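Local coordinates for hemin ABC transporter, periplasmic hemin-binding protein HutB (Vibrio cholerae, PDB 5KHL) that probably binds hemin in the periplasm and delivers it to an ABC transporter of the inner membrane for uptake into the cell, at residues V98-N102 against Q116-I120; Q204-V208 against L231-A236. All blocks are in the same frame, centred on the assembly; numbering follows the deposited sequence.

Interaction 1: residues V98-N102 against Q116-I120; sequences VNVIN and QIAQI
Ile-101 and Gln-116 lie alongside each other, pointing opposite ways, and between them they account for about half of the 256 Å² buried here. The terminal CD1 of Ile-101 lies 3.6 Å from CB of Gln-116, at the root of the glutamine, while the rest of the glutamine runs back alongside the isoleucine toward the chain that follows strand 97-100. With chi2 at 164° the glutamine is extended beyond CG, which carries its amide past Ile-101 to the backbone of Asn-102. There OE1 of Gln-116 accepts from N of Asn-102 at 2.9 Å, with an N-H...O angle of 153° and the donor tilted 25° from the carbonyl plane. The same oxygen also touches CB of Asn-102, whose own amide turns away to hydrogen-bond Asp-104.

The remaining neighbours of Ile-101 on the helix are apolar. Ile-120, one turn further along the helix, meets Ile-101 tip to tip, with their CD1 atoms 3.7 Å apart. CG1 of Ile-101 packs at 3.7 Å from CD1 of Ile-117, and Val-26 of helix 24-32 also touches the Ile-101 side chain. Ile-120 then spreads over the amide of Asn-99, its CG2 3.9 Å from ND2 of Asn-99, a nitrogen that is hydrogen-bonded to His-75 on the adjacent strand.

Helix 107-120 is thereby laid against the edge strand of the parallel four-stranded sheet in one lobe of the binding protein, a beta-alpha connection in which the helix doubles back over the strand it follows. The chemistry is divided: aliphatic groups from three helical positions supply the adhesion, whereas one glutamine bond satisfies the backbone N-H of Asn-102 and ties the far end of that side chain down, so that its aliphatic root lies against Ile-101.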
loop_
_atom_site.group_PDB
_atom_site.type_symbol
_atom_site.label_atom_id
_atom_site.label_comp_id
_atom_site.label_asym_id
_atom_site.label_seq_id
_atom_site.Cartn_x
_atom_site.Cartn_y
_atom_site.Cartn_z
ATOM N N VAL A 98 -20.104 -3.381 -10.345
ATOM C CA VAL A 98 -18.661 -3.547 -10.368
ATOM C C VAL A 98 -17.990 -2.172 -10.311
ATOM O O VAL A 98 -17.932 -1.453 -11.313
ATOM C CB VAL A 98 -18.199 -4.342 -11.615
ATOM C CG1 VAL A 98 -16.697 -4.522 -11.604
ATOM C CG2 VAL A 98 -18.883 -5.711 -11.665
ATOM N N ASN A 99 -17.507 -1.818 -9.118
ATOM C CA ASN A 99 -16.926 -0.503 -8.862
ATOM C C ASN A 99 -15.417 -0.481 -8.909
ATOM O O ASN A 99 -14.749 -0.976 -8.003
ATOM C CB ASN A 99 -17.357 0.025 -7.502
ATOM C CG ASN A 99 -18.834 0.017 -7.333
ATOM O OD1 ASN A 99 -19.549 0.768 -8.000
ATOM N ND2 ASN A 99 -19.321 -0.839 -6.439
ATOM N N VAL A 100 -14.894 0.112 -9.969
ATOM C CA VAL A 100 -13.485 0.416 -10.058
ATOM C C VAL A 100 -13.235 1.709 -9.292
ATOM O O VAL A 100 -13.991 2.685 -9.404
ATOM C CB VAL A 100 -13.023 0.533 -11.514
ATOM C CG1 VAL A 100 -11.565 1.053 -11.586
ATOM C CG2 VAL A 100 -13.191 -0.822 -12.213
ATOM N N ILE A 101 -12.160 1.700 -8.520
ATOM C CA ILE A 101 -11.964 2.647 -7.448
ATOM C C ILE A 101 -10.521 3.145 -7.536
ATOM O O ILE A 101 -9.717 2.524 -8.223
ATOM C CB ILE A 101 -12.315 1.941 -6.101
ATOM C CG1 ILE A 101 -13.324 2.759 -5.322
ATOM C CG2 ILE A 101 -11.077 1.489 -5.296
ATOM C CD1 ILE A 101 -14.659 2.754 -5.969
ATOM N N ASN A 102 -10.180 4.247 -6.860
ATOM C CA ASN A 102 -8.848 4.859 -7.007
ATOM C C ASN A 102 -7.676 3.961 -6.598
ATOM O O ASN A 102 -7.741 3.298 -5.586
ATOM C CB ASN A 102 -8.767 6.157 -6.192
ATOM C CG ASN A 102 -7.449 6.920 -6.416
ATOM O OD1 ASN A 102 -6.412 6.587 -5.824
ATOM N ND2 ASN A 102 -7.494 7.955 -7.270
ATOM N N GLN A 116 -15.164 7.586 -2.612
ATOM C CA GLN A 116 -15.730 6.571 -3.507
ATOM C C GLN A 116 -16.375 5.450 -2.712
ATOM O O GLN A 116 -17.468 5.019 -3.038
ATOM C CB GLN A 116 -14.660 6.007 -4.444
ATOM C CG GLN A 116 -14.327 6.924 -5.634
ATOM C CD GLN A 116 -13.028 6.535 -6.324
ATOM O OE1 GLN A 116 -12.065 6.128 -5.678
ATOM N NE2 GLN A 116 -13.003 6.654 -7.644
ATOM N N ILE A 117 -15.709 5.028 -1.639
ATOM C CA ILE A 117 -16.217 3.966 -0.767
ATOM C C ILE A 117 -17.388 4.405 0.109
ATOM O O ILE A 117 -18.393 3.695 0.216
ATOM C CB ILE A 117 -15.104 3.412 0.171
ATOM C CG1 ILE A 117 -13.977 2.750 -0.631
ATOM C CG2 ILE A 117 -15.699 2.461 1.196
ATOM C CD1 ILE A 117 -14.445 2.077 -1.903
ATOM N N ALA A 118 -17.242 5.563 0.754
ATOM C CA ALA A 118 -18.296 6.134 1.604
ATOM C C ALA A 118 -19.620 6.230 0.854
ATOM O O ALA A 118 -20.696 5.992 1.419
ATOM C CB ALA A 118 -17.884 7.514 2.117
ATOM N N GLN A 119 -19.528 6.578 -0.424
ATOM C CA GLN A 119 -20.692 6.644 -1.298
ATOM C C GLN A 119 -21.341 5.261 -1.554
ATOM O O GLN A 119 -22.557 5.104 -1.434
ATOM C CB GLN A 119 -20.295 7.290 -2.628
ATOM C CG GLN A 119 -21.463 7.658 -3.517
ATOM C CD GLN A 119 -21.052 7.874 -4.961
ATOM O OE1 GLN A 119 -21.854 8.307 -5.795
ATOM N NE2 GLN A 119 -19.794 7.565 -5.268
ATOM N N ILE A 120 -20.529 4.268 -1.906
ATOM C CA ILE A 120 -21.032 2.927 -2.203
ATOM C C ILE A 120 -21.642 2.293 -0.963
ATOM O O ILE A 120 -22.721 1.698 -1.030
ATOM C CB ILE A 120 -19.930 2.007 -2.751
ATOM C CG1 ILE A 120 -19.310 2.602 -4.021
ATOM C CG2 ILE A 120 -20.486 0.605 -3.028
ATOM C CD1 ILE A 120 -17.849 2.187 -4.256
#

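Interaction 2: residues Q204-V208 against L231-A236; sequences QPDMV and LAATPA
Ala-236 sits directly against the backbone of Pro-205 and Asp-206, close enough that its CA is 3.2 Å from the carbonyl O of Asp-206. Its N donates to O of Pro-205 at 3.0 Å, and its methyl faces the start of strand 207-210. Deeper in, CG2 of Val-208 touches both this methyl and CD2 of Leu-231, the latter at 3.7 Å. The ring of Pro-205 meets Thr-234 obliquely, with its CD 3.6 Å from CG2 of the threonine.

Thr-234 is the N-cap of helix 235-238: at chi1 64° its OG1 is placed to cap the backbone N of Gly-237, while also donating to O of Leu-231 at 2.6 Å. That carbonyl receives N of Thr-234 as well, so two bonds hold the turn entering the helix.

The partly exposed side is held by the amide of Gln-204. Folded back at chi2 (-67°), it brings NE2 to O of Ala-233 at 2.7 Å in a nearly straight bond lying in its amide plane; the same nitrogen bonds O of Ile-201. Its OE1 rests closely on CD of Pro-235, at 3.3 Å. Looser are the exposed Ala-233 and OD1 of Asp-206, which merely brushes CB of Pro-235 at 3.8 Å, while OD2 bonds the backbone N of Lys-151.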
loop_
_atom_site.group_PDB
_atom_site.type_symbol
_atom_site.label_atom_id
_atom_site.label_comp_id
_atom_site.label_asym_id
_atom_site.label_seq_id
_atom_site.Cartn_x
_atom_site.Cartn_y
_atom_site.Cartn_z
ATOM N N GLN A 204 23.630 7.419 -1.671
ATOM C CA GLN A 204 24.027 7.443 -0.270
ATOM C C GLN A 204 22.874 7.444 0.753
ATOM O O GLN A 204 22.852 8.283 1.654
ATOM C CB GLN A 204 24.915 8.662 -0.038
ATOM C CG GLN A 204 26.308 8.516 -0.617
ATOM C CD GLN A 204 27.115 7.447 0.098
ATOM O OE1 GLN A 204 27.597 7.656 1.210
ATOM N NE2 GLN A 204 27.250 6.292 -0.533
ATOM N N PRO A 205 21.930 6.496 0.626
ATOM C CA PRO A 205 20.795 6.502 1.557
ATOM C C PRO A 205 21.230 6.430 3.024
ATOM O O PRO A 205 22.198 5.735 3.351
ATOM C CB PRO A 205 20.017 5.239 1.170
ATOM C CG PRO A 205 21.053 4.334 0.575
ATOM C CD PRO A 205 21.979 5.251 -0.172
ATOM N N ASP A 206 20.531 7.157 3.889
ATOM C CA ASP A 206 20.738 7.070 5.331
ATOM C C ASP A 206 19.934 5.908 5.896
ATOM O O ASP A 206 20.302 5.286 6.906
ATOM C CB ASP A 206 20.329 8.375 6.004
ATOM C CG ASP A 206 21.098 9.568 5.468
ATOM O OD1 ASP A 206 22.325 9.614 5.681
ATOM O OD2 ASP A 206 20.481 10.456 4.843
ATOM N N MET A 207 18.833 5.604 5.225
ATOM C CA MET A 207 17.991 4.507 5.645
ATOM C C MET A 207 17.463 3.755 4.444
ATOM O O MET A 207 17.030 4.348 3.454
ATOM C CB MET A 207 16.827 5.023 6.500
ATOM C CG MET A 207 15.855 3.926 6.932
ATOM S SD MET A 207 14.374 4.561 7.746
ATOM C CE MET A 207 14.967 4.717 9.428
ATOM N N VAL A 208 17.479 2.440 4.532
ATOM C CA VAL A 208 16.854 1.665 3.487
ATOM C C VAL A 208 15.609 0.969 4.048
ATOM O O VAL A 208 15.642 0.388 5.134
ATOM C CB VAL A 208 17.850 0.665 2.885
ATOM C CG1 VAL A 208 17.154 -0.335 1.971
ATOM C CG2 VAL A 208 18.949 1.428 2.153
ATOM N N LEU A 231 25.629 -1.776 -0.003
ATOM C CA LEU A 231 25.091 -0.928 1.055
ATOM C C LEU A 231 26.176 -0.582 2.071
ATOM O O LEU A 231 26.098 0.446 2.742
ATOM C CB LEU A 231 23.917 -1.600 1.755
ATOM C CG LEU A 231 22.614 -1.537 0.965
ATOM C CD1 LEU A 231 21.559 -2.454 1.598
ATOM C CD2 LEU A 231 22.110 -0.101 0.872
ATOM N N ALA A 232 27.187 -1.439 2.156
ATOM C CA ALA A 232 28.348 -1.215 3.012
ATOM C C ALA A 232 29.027 0.134 2.755
ATOM O O ALA A 232 29.737 0.645 3.619
ATOM C CB ALA A 232 29.365 -2.354 2.831
ATOM N N ALA A 233 28.811 0.700 1.568
ATOM C CA ALA A 233 29.370 2.005 1.211
ATOM C C ALA A 233 28.320 3.128 1.270
ATOM O O ALA A 233 28.498 4.183 0.659
ATOM C CB ALA A 233 30.001 1.946 -0.173
ATOM N N THR A 234 27.229 2.886 1.996
ATOM C CA THR A 234 26.229 3.908 2.286
ATOM C C THR A 234 26.098 4.022 3.795
ATOM O O THR A 234 26.410 3.072 4.499
ATOM C CB THR A 234 24.866 3.574 1.676
ATOM O OG1 THR A 234 24.362 2.381 2.278
ATOM C CG2 THR A 234 24.996 3.355 0.188
ATOM N N PRO A 235 25.661 5.190 4.300
ATOM C CA PRO A 235 25.390 5.351 5.733
ATOM C C PRO A 235 24.431 4.299 6.262
ATOM O O PRO A 235 24.690 3.703 7.317
ATOM C CB PRO A 235 24.768 6.743 5.816
ATOM C CG PRO A 235 25.418 7.482 4.712
ATOM C CD PRO A 235 25.563 6.481 3.589
ATOM N N ALA A 236 23.343 4.075 5.534
ATOM C CA ALA A 236 22.373 3.061 5.916
ATOM C C ALA A 236 23.060 1.708 6.125
ATOM O O ALA A 236 22.848 1.042 7.134
ATOM C CB ALA A 236 21.281 2.962 4.861
#

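Interactions 1 and 2 lie on opposite sides of the chain's centre, their own centres 40 Å apart and their nearest atoms about 25 Å apart, so neither touches the other. Each belongs to a different sheet: 98-102 leads out of the edge strand of the parallel sheet, whereas 204-208 leads into an inner strand of the mixed sheet. This fits the two-lobed architecture of the periplasmic binding protein family, in which ligand is generally held in the cleft between lobes. Along the chain the two contacts follow in series, interaction 1 closing before interaction 2 opens.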